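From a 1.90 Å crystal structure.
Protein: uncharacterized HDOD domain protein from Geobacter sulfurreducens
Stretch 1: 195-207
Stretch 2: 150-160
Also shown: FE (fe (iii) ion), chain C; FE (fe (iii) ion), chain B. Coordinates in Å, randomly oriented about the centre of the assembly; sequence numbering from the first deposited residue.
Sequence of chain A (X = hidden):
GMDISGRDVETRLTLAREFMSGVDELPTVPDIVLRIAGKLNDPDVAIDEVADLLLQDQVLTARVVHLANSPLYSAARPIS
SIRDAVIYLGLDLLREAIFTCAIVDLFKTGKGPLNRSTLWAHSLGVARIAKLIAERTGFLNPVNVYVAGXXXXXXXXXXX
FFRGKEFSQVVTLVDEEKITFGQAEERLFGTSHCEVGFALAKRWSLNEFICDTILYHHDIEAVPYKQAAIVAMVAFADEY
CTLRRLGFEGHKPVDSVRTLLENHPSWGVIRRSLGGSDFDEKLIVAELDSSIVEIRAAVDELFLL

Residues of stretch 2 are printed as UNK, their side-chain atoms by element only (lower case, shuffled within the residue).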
# COMPACT_ATOMS: atom_id res chain seq x y z
N GLU A 195 4.08 12.97 4.84
CA GLU A 195 5.37 13.62 4.63
C GLU A 195 6.57 12.81 5.08
O GLU A 195 7.61 12.76 4.39
CB GLU A 195 5.34 14.97 5.34
CG GLU A 195 4.32 15.88 4.72
CD GLU A 195 2.94 15.79 5.37
OE1 GLU A 195 2.66 14.92 6.21
OE2 GLU A 195 2.13 16.62 5.01
N VAL A 196 6.44 12.17 6.25
CA VAL A 196 7.46 11.26 6.70
C VAL A 196 7.63 10.13 5.71
O VAL A 196 8.76 9.77 5.43
CB VAL A 196 7.14 10.69 8.13
CG1 VAL A 196 8.17 9.62 8.62
CG2 VAL A 196 7.17 11.86 9.12
N GLY A 197 6.52 9.56 5.22
CA GLY A 197 6.63 8.42 4.28
C GLY A 197 7.29 8.86 2.99
O GLY A 197 8.06 8.11 2.35
N PHE A 198 6.96 10.08 2.59
CA PHE A 198 7.59 10.67 1.35
C PHE A 198 9.11 10.80 1.53
O PHE A 198 9.89 10.33 0.69
CB PHE A 198 6.94 12.02 1.06
CG PHE A 198 7.50 12.73 -0.12
CD1 PHE A 198 6.95 12.52 -1.40
CD2 PHE A 198 8.56 13.63 0.04
CE1 PHE A 198 7.43 13.24 -2.48
CE2 PHE A 198 9.10 14.32 -1.06
CZ PHE A 198 8.53 14.10 -2.32
N ALA A 199 9.51 11.39 2.66
CA ALA A 199 10.93 11.59 2.98
C ALA A 199 11.64 10.25 3.01
O ALA A 199 12.76 10.14 2.59
CB ALA A 199 11.09 12.25 4.36
N LEU A 200 10.97 9.22 3.54
CA LEU A 200 11.52 7.87 3.62
C LEU A 200 11.68 7.18 2.29
O LEU A 200 12.76 6.67 1.94
CB LEU A 200 10.71 6.99 4.62
CG LEU A 200 11.30 5.60 4.95
CD1 LEU A 200 12.70 5.63 5.54
CD2 LEU A 200 10.35 4.86 5.87
N ALA A 201 10.64 7.22 1.50
CA ALA A 201 10.68 6.67 0.17
C ALA A 201 11.71 7.41 -0.72
O ALA A 201 12.41 6.77 -1.54
CB ALA A 201 9.26 6.73 -0.45
N LYS A 202 11.83 8.73 -0.54
CA LYS A 202 12.87 9.50 -1.25
C LYS A 202 14.25 9.08 -0.82
O LYS A 202 15.10 8.85 -1.67
CB LYS A 202 12.73 11.01 -1.08
CG LYS A 202 11.47 11.63 -1.74
CD LYS A 202 11.54 11.64 -3.28
CE LYS A 202 12.26 12.84 -3.78
NZ LYS A 202 12.74 12.62 -5.14
N ARG A 203 14.48 8.91 0.48
CA ARG A 203 15.75 8.34 0.96
C ARG A 203 16.04 6.98 0.31
O ARG A 203 17.18 6.72 -0.08
CB ARG A 203 15.80 8.24 2.49
CG ARG A 203 16.80 7.22 2.99
CD ARG A 203 16.95 7.20 4.48
NE ARG A 203 17.70 8.36 4.84
CZ ARG A 203 18.94 8.38 5.31
NH1 ARG A 203 19.64 7.28 5.59
NH2 ARG A 203 19.46 9.55 5.53
N TRP A 204 15.01 6.14 0.13
CA TRP A 204 15.20 4.84 -0.46
C TRP A 204 15.35 4.83 -1.97
O TRP A 204 15.43 3.76 -2.55
CB TRP A 204 14.04 3.89 -0.12
CG TRP A 204 13.95 3.49 1.32
CD1 TRP A 204 14.92 3.58 2.27
CD2 TRP A 204 12.81 2.90 1.95
NE1 TRP A 204 14.43 3.09 3.47
CE2 TRP A 204 13.14 2.68 3.30
CE3 TRP A 204 11.52 2.58 1.51
CZ2 TRP A 204 12.25 2.10 4.20
CZ3 TRP A 204 10.62 2.01 2.43
CH2 TRP A 204 10.99 1.79 3.75
N SER A 205 15.27 5.98 -2.59
CA SER A 205 15.34 6.15 -4.04
C SER A 205 14.20 5.54 -4.81
O SER A 205 14.38 5.17 -5.96
CB SER A 205 16.68 5.68 -4.57
OG SER A 205 17.67 6.46 -3.94
N LEU A 206 13.03 5.46 -4.19
CA LEU A 206 11.86 4.98 -4.92
C LEU A 206 11.36 6.05 -5.92
O LEU A 206 11.49 7.22 -5.68
CB LEU A 206 10.75 4.60 -3.98
CG LEU A 206 11.08 3.54 -2.94
CD1 LEU A 206 9.81 3.40 -2.03
CD2 LEU A 206 11.42 2.29 -3.63
N ASN A 207 10.83 5.60 -7.05
CA ASN A 207 10.31 6.53 -8.07
C ASN A 207 9.27 7.47 -7.48
O ASN A 207 8.52 7.10 -6.61
CB ASN A 207 9.66 5.79 -9.22
CG ASN A 207 10.65 5.00 -10.07
OD1 ASN A 207 11.86 5.30 -10.13
ND2 ASN A 207 10.12 4.01 -10.76
N UNK A 150 0.64 -0.91 -1.30
CA UNK A 150 1.28 -1.61 -0.17
C UNK A 150 2.23 -0.69 0.58
O UNK A 150 2.46 -0.89 1.78
c UNK A 150 2.45 -3.90 0.35
c UNK A 150 2.93 -5.15 -0.41
c UNK A 150 1.39 -4.27 1.34
c UNK A 150 2.02 -2.85 -0.68
N UNK A 151 2.79 0.34 -0.09
CA UNK A 151 3.74 1.23 0.54
C UNK A 151 3.12 2.53 1.06
O UNK A 151 3.83 3.37 1.61
c UNK A 151 6.56 0.03 0.35
c UNK A 151 5.76 0.46 -0.89
c UNK A 151 6.66 0.91 -2.01
c UNK A 151 4.86 1.64 -0.45
N UNK A 152 1.81 2.72 0.84
CA UNK A 152 1.19 4.04 1.09
C UNK A 152 1.36 4.61 2.52
O UNK A 152 1.58 5.80 2.72
n UNK A 152 -2.78 3.16 3.16
c UNK A 152 -1.26 3.55 1.62
c UNK A 152 -2.15 4.16 2.45
c UNK A 152 -2.29 2.00 2.80
c UNK A 152 -0.27 4.10 0.62
n UNK A 152 -1.39 2.20 1.85
N UNK A 153 1.24 3.72 3.50
CA UNK A 153 1.39 4.02 4.89
C UNK A 153 2.74 3.65 5.48
O UNK A 153 2.87 3.48 6.71
c UNK A 153 -1.02 4.18 5.68
o UNK A 153 -0.92 5.38 5.35
c UNK A 153 0.26 3.33 5.67
o UNK A 153 -2.10 3.63 5.98
N UNK A 154 3.77 3.55 4.63
CA UNK A 154 5.11 3.20 5.14
C UNK A 154 5.59 4.23 6.20
O UNK A 154 6.32 3.89 7.11
c UNK A 154 6.44 4.40 3.31
c UNK A 154 6.13 3.03 3.98
c UNK A 154 7.35 2.39 4.44
N UNK A 155 5.10 5.46 6.13
CA UNK A 155 5.37 6.45 7.18
C UNK A 155 4.83 6.13 8.57
O UNK A 155 5.47 6.53 9.55
N UNK A 156 3.67 5.49 8.64
CA UNK A 156 3.08 5.04 9.93
C UNK A 156 3.88 3.89 10.47
O UNK A 156 4.04 3.77 11.68
o UNK A 156 1.16 7.13 11.09
c UNK A 156 1.62 4.56 9.81
o UNK A 156 -0.95 6.68 10.82
c UNK A 156 0.25 6.52 10.53
c UNK A 156 0.61 5.55 9.42
N UNK A 157 4.42 3.06 9.59
CA UNK A 157 5.30 2.01 9.99
C UNK A 157 6.52 2.61 10.64
O UNK A 157 6.94 2.20 11.70
c UNK A 157 4.51 0.29 8.35
c UNK A 157 5.72 1.07 8.82
c UNK A 157 6.81 0.09 9.30
N UNK A 158 7.07 3.64 10.01
CA UNK A 158 8.22 4.32 10.58
C UNK A 158 7.94 4.93 11.93
O UNK A 158 8.72 4.76 12.85
c UNK A 158 11.85 7.65 11.37
c UNK A 158 8.71 5.42 9.64
c UNK A 158 11.10 5.75 10.17
c UNK A 158 9.81 6.23 10.23
c UNK A 158 12.12 6.48 10.74
c UNK A 158 9.55 7.42 10.89
c UNK A 158 10.58 8.13 11.45
N UNK A 159 6.86 5.71 12.04
CA UNK A 159 6.59 6.40 13.29
C UNK A 159 6.31 5.36 14.40
O UNK A 159 6.76 5.54 15.54
c UNK A 159 5.71 8.44 12.11
c UNK A 159 5.41 7.36 13.16
c UNK A 159 5.03 8.01 14.49
c UNK A 159 4.51 9.30 11.84
N UNK A 160 5.55 4.31 14.04
CA UNK A 160 5.12 3.25 14.99
C UNK A 160 6.33 2.52 15.58
O UNK A 160 6.41 2.31 16.78
o UNK A 160 3.18 1.58 16.46
c UNK A 160 4.15 2.26 14.33
n UNK A 160 3.51 -0.00 14.91
c UNK A 160 3.57 1.24 15.33
FE FE C . -3.94 4.03 4.99
FE FE B . -2.42 6.94 5.44
O HOH W 1 -3.73 5.95 4.51

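Position 150 carries four side-chain carbons, forked at the second. None comes near stretch 1. The residue is Leu150.

Position 151 again has four carbons forked at the second. One terminal carbon lies 4.0 Å from Leu206 CD1. An unbranched CB followed by a fork means leucine rather than isoleucine, so this is Leu151, and the carbon in contact is its CD1.

Position 152 has one carbon, then a five-membered ring of three carbons and two nitrogens. It is out of reach of stretch 1. One ring nitrogen binds the chain C iron. The residue is His152, and its NE2 lies 2.3 Å from FE of chain C.

Position 153 has two carbons, the second carrying two oxygens. Its CA-to-CB bond points away from stretch 1, and the carboxylate joins two metals. The residue is Asp153. Its OD2 lies 2.1 Å from FE of chain C, and its OD1 lies 2.2 Å from FE of chain B. Water 1 also binds both ions. Asp153 sits at the N-cap position of the next helix, but its side chain makes no capping bond.

Position 154 has three carbons, a CB carrying two others. One branch carbon meets Trp204 CH2 at 3.8 Å and Leu200 CD2 at 4.1 Å. The other lies 4.1 Å from Gly197 CA. Branching at CB with no further carbon gives Val154. The first branch is CG2, the second CG1. Its backbone N closes a type I turn from Leu151, bonding to Leu151 O at 3.0 Å.

Position 155 has no side-chain atoms. Its CA lies 3.7 Å from Gly197 CA. The residue is Gly155. A CB here would stand 2.9 Å from Gly197 N, a clash.

Position 156 has three carbons, the third carrying two oxygens. Its CB points away from stretch 1. The residue is Glu156.

Position 157 has a CB carrying two carbons. The CB points sideways, and nothing on stretch 1 is touched. The residue is Val157.

Position 158 has one carbon, then a ring of six carbons with no oxygen. A ring carbon is 3.4 Å from Val196 CG1, and CB is 4.1 Å from Leu200 CD2. The residue is Phe158, and the ring atom is CD2.

Position 159 has four carbons, forked at the first, with one arm two carbons long. Its CB points sideways, but the side-chain end comes nearer. The residue is Ile159. Its CG1 lies 4.4 Å from Val196 CG1.

Position 160 has two carbons, the second carrying one oxygen and one nitrogen. It is out of reach of stretch 1. The residue is Asn160.

The two helices cross nearly at right angles. Gly197 and Gly155 meet backbone to backbone, so no side chain holds the helices apart there. Val196 packs on Phe158, Trp204 on Val154, and Leu200 on both. Leu206 meets Leu151. No hydrogen bond links the stretches. The contact rests on apolar packing, and the metal ligands His152 and Asp153 lie outside it.

Stretch 2 150-160: LLHDVGEVFIN
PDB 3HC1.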